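Local coordinates for sensor protein, Kinase (Polaromonas sp. JS666, PDB 3GRC) that probably acts in two-component signalling as part of a sensor histidine kinase, through a CheY-like receiver domain of the kind that accepts a phosphoryl group on an aspartate, at residues I69-R73 and Q100-V104; D80-V84 and A124-M128. One frame throughout, in Å; residues are numbered along the deposited sequence.

Interaction 1. Residues I69-R73 and Q100-V104; sequences IRALR and QPLAV
Residues 69-73 form the C-terminal part of helix 65-73, with Arg73 N bonded to Ile69 O at 3.1 Å; the contact holds this helix end to the loop between helix 90-97 and strand 106-108 of a CheY-like receiver fold. In that loop Gln100, Pro101 and Leu102 have helix-like backbone angles but do not form a regular helix. Ala103 then turns the chain with positive phi (51/42), and Val104 is extended (-90/118). The closest CA pair is Arg70 and Leu102, 6.2 Å apart, and the segments bury 300 Å² between them.

Arg73 makes both hydrogen bonds between the segments, and Leu102 is the most covered residue. With chi1 and chi2 both m (-66° and -40°) and chi3 t, the guanidinium comes edge-on to two successive carbonyls: Arg73 NE donates to Leu102 O (3.0 Å, 159°) and Arg73 NH2 to Ala103 O (2.9 Å, 151°). Arg73 CG lies 3.5 Å from Pro101 O, and Arg73 NE is 3.6 Å from Ala103 CB. NH1 turns to a third carbonyl, that of Leu81, just ahead of strand 82-86.

The CA-to-CB bond of Leu102 points sideways, but its t,p rotamer brings CD1 against the helix. Leu102 CD1 meets Ile69 CG2 at 3.9 Å and lies over one face of the Arg70 guanidinium, 3.7 Å from Arg70 NH1. Arg70 is extended (m, t, t), whereas Ile69 (m, t) points toward the loop and also touches Ile83 and Val85.

Chemically, a cationic side chain satisfies main-chain oxygens of an irregular loop, while Leu102 supplies the apolar closure; helix and loop are joined without an acidic partner.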
# COMPACT_ATOMS: atom_id res chain seq x y z
N ILE A 69 4.06 2.32 7.83
CA ILE A 69 4.49 0.94 7.61
C ILE A 69 5.18 0.34 8.84
O ILE A 69 4.96 -0.83 9.17
CB ILE A 69 5.43 0.83 6.38
CG1 ILE A 69 4.66 1.21 5.11
CG2 ILE A 69 5.93 -0.59 6.23
CD1 ILE A 69 5.51 1.28 3.86
N ARG A 70 6.00 1.14 9.52
CA ARG A 70 6.68 0.67 10.72
C ARG A 70 5.64 0.30 11.77
O ARG A 70 5.74 -0.75 12.41
CB ARG A 70 7.61 1.75 11.28
CG ARG A 70 8.89 1.93 10.49
CD ARG A 70 9.85 2.91 11.17
NE ARG A 70 11.04 3.15 10.35
CZ ARG A 70 11.89 2.21 9.94
NH1 ARG A 70 11.70 0.93 10.25
NH2 ARG A 70 12.93 2.54 9.19
N ALA A 71 4.65 1.16 11.95
CA ALA A 71 3.59 0.93 12.93
C ALA A 71 2.84 -0.37 12.62
O ALA A 71 2.51 -1.13 13.53
CB ALA A 71 2.63 2.12 12.96
N LEU A 72 2.59 -0.62 11.34
CA LEU A 72 1.88 -1.84 10.93
C LEU A 72 2.69 -3.12 11.20
O LEU A 72 2.13 -4.15 11.56
CB LEU A 72 1.53 -1.76 9.44
CG LEU A 72 0.46 -0.72 9.10
CD1 LEU A 72 0.49 -0.41 7.61
CD2 LEU A 72 -0.90 -1.25 9.51
N ARG A 73 4.00 -3.04 11.04
CA ARG A 73 4.83 -4.21 11.28
C ARG A 73 4.98 -4.54 12.78
O ARG A 73 5.27 -5.67 13.14
CB ARG A 73 6.22 -4.03 10.64
CG ARG A 73 6.21 -3.97 9.12
CD ARG A 73 5.22 -4.96 8.54
NE ARG A 73 5.32 -5.09 7.10
CZ ARG A 73 4.32 -5.47 6.32
NH1 ARG A 73 3.14 -5.74 6.86
NH2 ARG A 73 4.50 -5.60 5.02
N GLN A 100 14.48 -5.57 5.61
CA GLN A 100 13.66 -6.76 5.80
C GLN A 100 12.55 -6.58 6.82
O GLN A 100 11.42 -7.00 6.60
CB GLN A 100 14.54 -7.96 6.18
CG GLN A 100 15.45 -8.41 5.04
CD GLN A 100 14.67 -8.75 3.77
OE1 GLN A 100 15.26 -8.92 2.70
NE2 GLN A 100 13.35 -8.86 3.89
N PRO A 101 12.85 -5.95 7.97
CA PRO A 101 11.80 -5.75 8.98
C PRO A 101 10.61 -4.95 8.44
O PRO A 101 9.46 -5.19 8.82
CB PRO A 101 12.53 -5.02 10.10
CG PRO A 101 13.93 -5.56 9.99
CD PRO A 101 14.16 -5.55 8.49
N LEU A 102 10.90 -3.99 7.56
CA LEU A 102 9.88 -3.14 6.95
C LEU A 102 8.98 -3.99 6.04
O LEU A 102 7.78 -3.74 5.91
CB LEU A 102 10.56 -2.01 6.16
CG LEU A 102 9.83 -0.68 6.03
CD1 LEU A 102 9.61 -0.09 7.42
CD2 LEU A 102 10.65 0.27 5.16
N ALA A 103 9.56 -5.00 5.42
CA ALA A 103 8.82 -5.93 4.58
C ALA A 103 7.93 -5.32 3.49
O ALA A 103 6.79 -5.76 3.28
CB ALA A 103 7.98 -6.87 5.47
N VAL A 104 8.43 -4.31 2.81
CA VAL A 104 7.67 -3.71 1.73
C VAL A 104 8.08 -4.49 0.48
O VAL A 104 9.26 -4.53 0.10
CB VAL A 104 7.96 -2.19 1.61
CG1 VAL A 104 9.39 -1.92 1.98
CG2 VAL A 104 7.63 -1.69 0.19

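Interaction 2. Residues D80-V84 and A124-M128; sequences DLAIV and AIDNM
Strand 82-84 and helix 124-128 run roughly antiparallel, at 148° between their N-to-C directions, with axes 7.8 Å apart; Ala82 and Ile125 are the closest CA pair, at 5.4 Å. Asp80 (-107/17) lies in the loop before the strand, beside Met128, a selenomethionine. Leu81 then turns its side chain away from the helix. Ala82 points toward it and is the hub: Ala82 CB lies 3.5 Å from Ala124 O, 3.9 Å from Ala124 CB, 4.3 Å from Ile125 CG1 (m, t rotamer) and 4.2 Å from Met128 CE; chi1 of Met128, at -144°, falls between wells. Ile83 (-131/133) points away, onto helix 65-73. Val84 (-124/124, chi1 t) completes the contact sideways, Val84 CG2 to Ala124 CB at 4.2 Å. Small alanines on both sides thus permit close apolar helix-on-sheet packing, typical of the C-terminal helix covering one face of the parallel sheet in the CheY-like (beta-alpha)5 receiver fold.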
# COMPACT_ATOMS: atom_id res chain seq x y z
N ASP A 80 1.94 -9.43 8.74
CA ASP A 80 2.03 -10.20 7.50
C ASP A 80 1.18 -9.66 6.36
O ASP A 80 0.93 -10.36 5.37
CB ASP A 80 1.68 -11.66 7.79
CG ASP A 80 2.65 -12.31 8.77
OD1 ASP A 80 3.87 -12.26 8.51
OD2 ASP A 80 2.18 -12.87 9.79
N LEU A 81 0.75 -8.42 6.49
CA LEU A 81 -0.05 -7.77 5.45
C LEU A 81 0.87 -7.33 4.31
O LEU A 81 1.82 -6.58 4.52
CB LEU A 81 -0.77 -6.55 6.05
CG LEU A 81 -1.54 -5.65 5.09
CD1 LEU A 81 -2.74 -6.41 4.52
CD2 LEU A 81 -1.98 -4.40 5.83
N ALA A 82 0.59 -7.80 3.09
CA ALA A 82 1.44 -7.42 1.96
C ALA A 82 1.30 -5.90 1.73
O ALA A 82 0.21 -5.37 1.79
CB ALA A 82 1.05 -8.20 0.71
N ILE A 83 2.43 -5.23 1.50
CA ILE A 83 2.44 -3.80 1.28
C ILE A 83 3.26 -3.40 0.05
O ILE A 83 4.38 -3.88 -0.14
CB ILE A 83 3.03 -3.06 2.49
CG1 ILE A 83 2.19 -3.31 3.73
CG2 ILE A 83 3.14 -1.56 2.18
CD1 ILE A 83 2.59 -2.46 4.92
N VAL A 84 2.69 -2.53 -0.78
CA VAL A 84 3.34 -2.02 -1.98
C VAL A 84 3.34 -0.49 -1.86
O VAL A 84 2.29 0.13 -1.70
CB VAL A 84 2.57 -2.42 -3.28
CG1 VAL A 84 3.14 -1.69 -4.48
CG2 VAL A 84 2.65 -3.92 -3.51
N ALA A 124 3.31 -9.85 -4.17
CA ALA A 124 3.36 -9.51 -2.75
C ALA A 124 2.42 -10.33 -1.89
O ALA A 124 2.79 -10.81 -0.82
CB ALA A 124 3.08 -8.03 -2.56
N ILE A 125 1.18 -10.49 -2.35
CA ILE A 125 0.18 -11.26 -1.62
C ILE A 125 0.59 -12.73 -1.49
O ILE A 125 0.55 -13.30 -0.40
CB ILE A 125 -1.19 -11.16 -2.31
CG1 ILE A 125 -1.68 -9.70 -2.27
CG2 ILE A 125 -2.18 -12.12 -1.64
CD1 ILE A 125 -3.01 -9.47 -2.98
N ASP A 126 1.01 -13.33 -2.61
CA ASP A 126 1.42 -14.73 -2.60
C ASP A 126 2.70 -15.00 -1.81
O ASP A 126 2.85 -16.05 -1.19
CB ASP A 126 1.54 -15.26 -4.03
CG ASP A 126 0.23 -15.19 -4.80
OD1 ASP A 126 -0.85 -15.36 -4.18
OD2 ASP A 126 0.27 -14.98 -6.03
N ASN A 127 3.63 -14.05 -1.82
CA ASN A 127 4.86 -14.24 -1.07
C ASN A 127 4.60 -14.11 0.41
O ASN A 127 5.16 -14.86 1.18
CB ASN A 127 5.95 -13.25 -1.48
CG ASN A 127 7.16 -13.29 -0.54
OD1 ASN A 127 8.03 -14.17 -0.65
ND2 ASN A 127 7.20 -12.36 0.41
N MSE A 128 3.75 -13.18 0.80
CA MSE A 128 3.46 -13.03 2.23
C MSE A 128 2.65 -14.18 2.78
O MSE A 128 2.73 -14.49 3.96
CB MSE A 128 2.73 -11.73 2.48
CG MSE A 128 3.09 -11.03 3.78
SE MSE A 128 4.77 -10.10 3.56
CE MSE A 128 4.74 -10.01 1.60

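In the fold
From the N terminus, the chain reaches helix 65-73 after three of the five parallel strands. Residues 69-73 open interaction 1 and residues 80-84 open interaction 2; interaction 1 then closes at 100-104, joining helix 65-73 to the loop before strand 106-108, and interaction 2 at 124-128, joining strand 82-86 to helix 114-128, so the two loops cross rather than nest. Strand 82-86 takes part in interaction 2 and also packs against helix 65-73: Ile83, facing away from the final helix, meets Leu72 and Arg73, which places the two helices on opposite faces of the sheet. A probable hydrogen bond, Arg73 NH1 to Leu81 O at 2.8 Å, links the contacts directly.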